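Local coordinates for protein exoribonuclease II, mitochondrial (PDB 6F3H) that degrades mitochondrial RNA from the 3' end as the exoribonuclease component of the mtEXO degradosome, at residues N229-V234 with T245-L251. The protein carries 1 engineered substitution. Numbering follows the deposited sequence.
Sequences NLWGSV and TVAVLPL
Trp-231 reaches across the strand pair and overlaps two valines of the partner: its CB sits 4.0 Å from Val-246 CG2, and its CZ3 lies 3.7 Å from Val-248 CG2. Chi1 of -43° and chi2 of 85° set the indole in this position. Val-234, in the t rotamer, lies on the same face of the sheet, with CG2 3.9 Å from Val-246 CG2. The two strands form an antiparallel beta hairpin; the axes of 231-234 and 245-248 come within 4.4 Å at 163°. CA neighbours are Leu-230 with Leu-249 (5.2 Å), Trp-231 with Val-248 (4.6 Å) and Gly-232 with Ala-247 (4.5 Å), but next comes Val-234 with Val-246 (4.7 Å), so the first strand spends one extra residue, Ser-233. Two backbone hydrogen bonds hold the open end of the hairpin: Gly-232 N to Ala-247 O, 2.9 Å and nearly straight, and Leu-249 N to Leu-230 O, 3.1 Å and more bent. Ala-247 O also receives a CA-H...O contact from Trp-231 CA at 3.2 Å. Glycine suits position 232, since an ideal CB there would clash with Ala-247 CB at 2.7 Å. Asn-229 takes a left-handed conformation (61/40) leading into the strand. Leu-249 (mt) points at it, its CD1 3.5 Å from Trp-231 O, while Leu-230 CD2 meets Leu-251 CD1 at 3.7 Å just past Pro-250, the N-cap of helix 251-281. Trp-231 packs against helices 123-159 and 212-226, edge-to-face with His-156 and hydrogen-bonded through NE1 to Gln-225 OE1. Strand 242-248 is central in a three-stranded antiparallel sheet, between 231-237 and 166-169.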
ATOM      1  N   ASN A 229      19.142  -4.402 -15.183  1.00 52.42           N
ATOM      2  CA  ASN A 229      17.985  -3.567 -15.470  1.00 46.36           C
ATOM      3  C   ASN A 229      16.962  -4.331 -16.278  1.00 41.86           C
ATOM      4  O   ASN A 229      16.332  -3.805 -17.197  1.00 47.29           O
ATOM      5  CB  ASN A 229      18.384  -2.273 -16.160  1.00 49.06           C
ATOM      6  CG  ASN A 229      19.385  -1.494 -15.354  1.00 60.20           C
ATOM      7  OD1 ASN A 229      20.544  -1.321 -15.762  1.00 65.15           O
ATOM      8  ND2 ASN A 229      18.950  -1.028 -14.175  1.00 61.01           N
ATOM      9  N   LEU A 230      16.789  -5.584 -15.912  1.00 41.71           N
ATOM     10  CA  LEU A 230      15.802  -6.426 -16.559  1.00 46.67           C
ATOM     11  C   LEU A 230      14.527  -6.567 -15.739  1.00 44.98           C
ATOM     12  O   LEU A 230      13.458  -6.812 -16.304  1.00 41.62           O
ATOM     13  CB  LEU A 230      16.402  -7.810 -16.814  1.00 49.64           C
ATOM     14  CG  LEU A 230      17.632  -7.892 -17.696  1.00 50.82           C
ATOM     15  CD1 LEU A 230      18.180  -9.302 -17.626  1.00 53.98           C
ATOM     16  CD2 LEU A 230      17.252  -7.508 -19.115  1.00 49.16           C
ATOM     17  N   TRP A 231      14.624  -6.394 -14.425  1.00 43.68           N
ATOM     18  CA  TRP A 231      13.495  -6.486 -13.525  1.00 44.41           C
ATOM     19  C   TRP A 231      13.590  -5.333 -12.539  1.00 52.17           C
ATOM     20  O   TRP A 231      14.679  -4.855 -12.218  1.00 57.56           O
ATOM     21  CB  TRP A 231      13.486  -7.835 -12.784  1.00 47.33           C
ATOM     22  CG  TRP A 231      13.795  -9.010 -13.672  1.00 51.51           C
ATOM     23  CD1 TRP A 231      15.023  -9.474 -14.005  1.00 62.00           C
ATOM     24  CD2 TRP A 231      12.854  -9.857 -14.345  1.00 51.54           C
ATOM     25  NE1 TRP A 231      14.918 -10.556 -14.858  1.00 64.43           N
ATOM     26  CE2 TRP A 231      13.594 -10.809 -15.081  1.00 55.54           C
ATOM     27  CE3 TRP A 231      11.457  -9.898 -14.403  1.00 50.22           C
ATOM     28  CZ2 TRP A 231      12.991 -11.790 -15.858  1.00 52.90           C
ATOM     29  CZ3 TRP A 231      10.863 -10.869 -15.172  1.00 48.87           C
ATOM     30  CH2 TRP A 231      11.631 -11.808 -15.891  1.00 48.92           C
ATOM     31  N   GLY A 232      12.447  -4.911 -12.026  1.00 50.55           N
ATOM     32  CA  GLY A 232      12.413  -3.888 -11.016  1.00 45.96           C
ATOM     33  C   GLY A 232      12.577  -4.511  -9.651  1.00 46.99           C
ATOM     34  O   GLY A 232      13.007  -5.652  -9.502  1.00 48.37           O
ATOM     35  N   SER A 233      12.283  -3.719  -8.631  1.00 53.73           N
ATOM     36  CA  SER A 233      12.336  -4.233  -7.279  1.00 50.18           C
ATOM     37  C   SER A 233      11.250  -5.265  -7.061  1.00 50.89           C
ATOM     38  O   SER A 233      10.136  -5.184  -7.608  1.00 52.67           O
ATOM     39  CB  SER A 233      12.177  -3.120  -6.250  1.00 58.21           C
ATOM     40  OG  SER A 233      13.133  -2.103  -6.445  1.00 65.54           O
ATOM     41  N   VAL A 234      11.586  -6.202  -6.196  1.00 49.30           N
ATOM     42  CA  VAL A 234      10.663  -7.195  -5.686  1.00 49.25           C
ATOM     43  C   VAL A 234      10.017  -6.621  -4.432  1.00 48.88           C
ATOM     44  O   VAL A 234      10.700  -6.302  -3.458  1.00 52.92           O
ATOM     45  CB  VAL A 234      11.411  -8.495  -5.372  1.00 44.22           C
ATOM     46  CG1 VAL A 234      10.537  -9.432  -4.593  1.00 47.29           C
ATOM     47  CG2 VAL A 234      11.913  -9.115  -6.646  1.00 43.25           C
ATOM     48  N   THR A 245       5.101  -8.824  -6.172  1.00 45.91           N
ATOM     49  CA  THR A 245       5.131  -8.465  -7.573  1.00 45.12           C
ATOM     50  C   THR A 245       6.534  -7.987  -7.893  1.00 48.91           C
ATOM     51  O   THR A 245       7.326  -7.687  -6.991  1.00 51.04           O
ATOM     52  CB  THR A 245       4.082  -7.401  -7.855  1.00 48.67           C
ATOM     53  OG1 THR A 245       3.930  -7.214  -9.270  1.00 53.74           O
ATOM     54  CG2 THR A 245       4.498  -6.108  -7.168  1.00 48.09           C
ATOM     55  N   VAL A 246       6.847  -7.957  -9.185  1.00 51.62           N
ATOM     56  CA  VAL A 246       8.098  -7.371  -9.656  1.00 38.30           C
ATOM     57  C   VAL A 246       7.881  -6.794 -11.042  1.00 38.37           C
ATOM     58  O   VAL A 246       7.189  -7.376 -11.875  1.00 56.22           O
ATOM     59  CB  VAL A 246       9.223  -8.425  -9.658  1.00 45.57           C
ATOM     60  CG1 VAL A 246       8.845  -9.590 -10.551  1.00 38.38           C
ATOM     61  CG2 VAL A 246      10.546  -7.812 -10.076  1.00 49.27           C
ATOM     62  N   ALA A 247       8.494  -5.656 -11.295  1.00 39.54           N
ATOM     63  CA  ALA A 247       8.394  -5.049 -12.606  1.00 40.24           C
ATOM     64  C   ALA A 247       9.256  -5.811 -13.604  1.00 39.71           C
ATOM     65  O   ALA A 247      10.314  -6.342 -13.264  1.00 42.59           O
ATOM     66  CB  ALA A 247       8.835  -3.584 -12.540  1.00 38.67           C
ATOM     67  N   VAL A 248       8.784  -5.881 -14.840  1.00 40.53           N
ATOM     68  CA  VAL A 248       9.552  -6.419 -15.954  1.00 40.70           C
ATOM     69  C   VAL A 248       9.934  -5.233 -16.831  1.00 44.29           C
ATOM     70  O   VAL A 248       9.115  -4.740 -17.610  1.00 51.44           O
ATOM     71  CB  VAL A 248       8.754  -7.464 -16.733  1.00 41.16           C
ATOM     72  CG1 VAL A 248       9.610  -8.104 -17.799  1.00 39.24           C
ATOM     73  CG2 VAL A 248       8.175  -8.462 -15.788  1.00 46.80           C
ATOM     74  N   LEU A 249      11.156  -4.779 -16.730  1.00 42.57           N
ATOM     75  CA  LEU A 249      11.592  -3.576 -17.429  1.00 42.50           C
ATOM     76  C   LEU A 249      11.897  -3.879 -18.895  1.00 47.74           C
ATOM     77  O   LEU A 249      12.422  -4.947 -19.209  1.00 51.70           O
ATOM     78  CB  LEU A 249      12.821  -2.997 -16.751  1.00 39.44           C
ATOM     79  CG  LEU A 249      12.667  -2.912 -15.237  1.00 39.23           C
ATOM     80  CD1 LEU A 249      13.914  -2.383 -14.623  1.00 39.27           C
ATOM     81  CD2 LEU A 249      11.514  -2.025 -14.895  1.00 39.15           C
ATOM     82  N   PRO A 250      11.589  -2.952 -19.801  1.00 50.73           N
ATOM     83  CA  PRO A 250      11.769  -3.231 -21.231  1.00 51.25           C
ATOM     84  C   PRO A 250      13.237  -3.387 -21.625  1.00 57.73           C
ATOM     85  O   PRO A 250      14.126  -2.655 -21.176  1.00 59.98           O
ATOM     86  CB  PRO A 250      11.133  -2.013 -21.906  1.00 49.66           C
ATOM     87  CG  PRO A 250      11.369  -0.916 -20.916  1.00 53.87           C
ATOM     88  CD  PRO A 250      11.255  -1.537 -19.553  1.00 51.52           C
ATOM     89  N   LEU A 251      13.474  -4.358 -22.497  1.00 55.32           N
ATOM     90  CA  LEU A 251      14.820  -4.670 -22.925  1.00 44.82           C
ATOM     91  C   LEU A 251      15.474  -3.472 -23.575  1.00 49.13           C
ATOM     92  O   LEU A 251      16.582  -3.083 -23.206  1.00 58.65           O
ATOM     93  CB  LEU A 251      14.776  -5.839 -23.887  1.00 47.79           C
ATOM     94  CG  LEU A 251      16.123  -6.503 -24.084  1.00 58.49           C
ATOM     95  CD1 LEU A 251      16.599  -7.015 -22.751  1.00 63.12           C
ATOM     96  CD2 LEU A 251      15.973  -7.644 -25.051  1.00 59.95           C
TER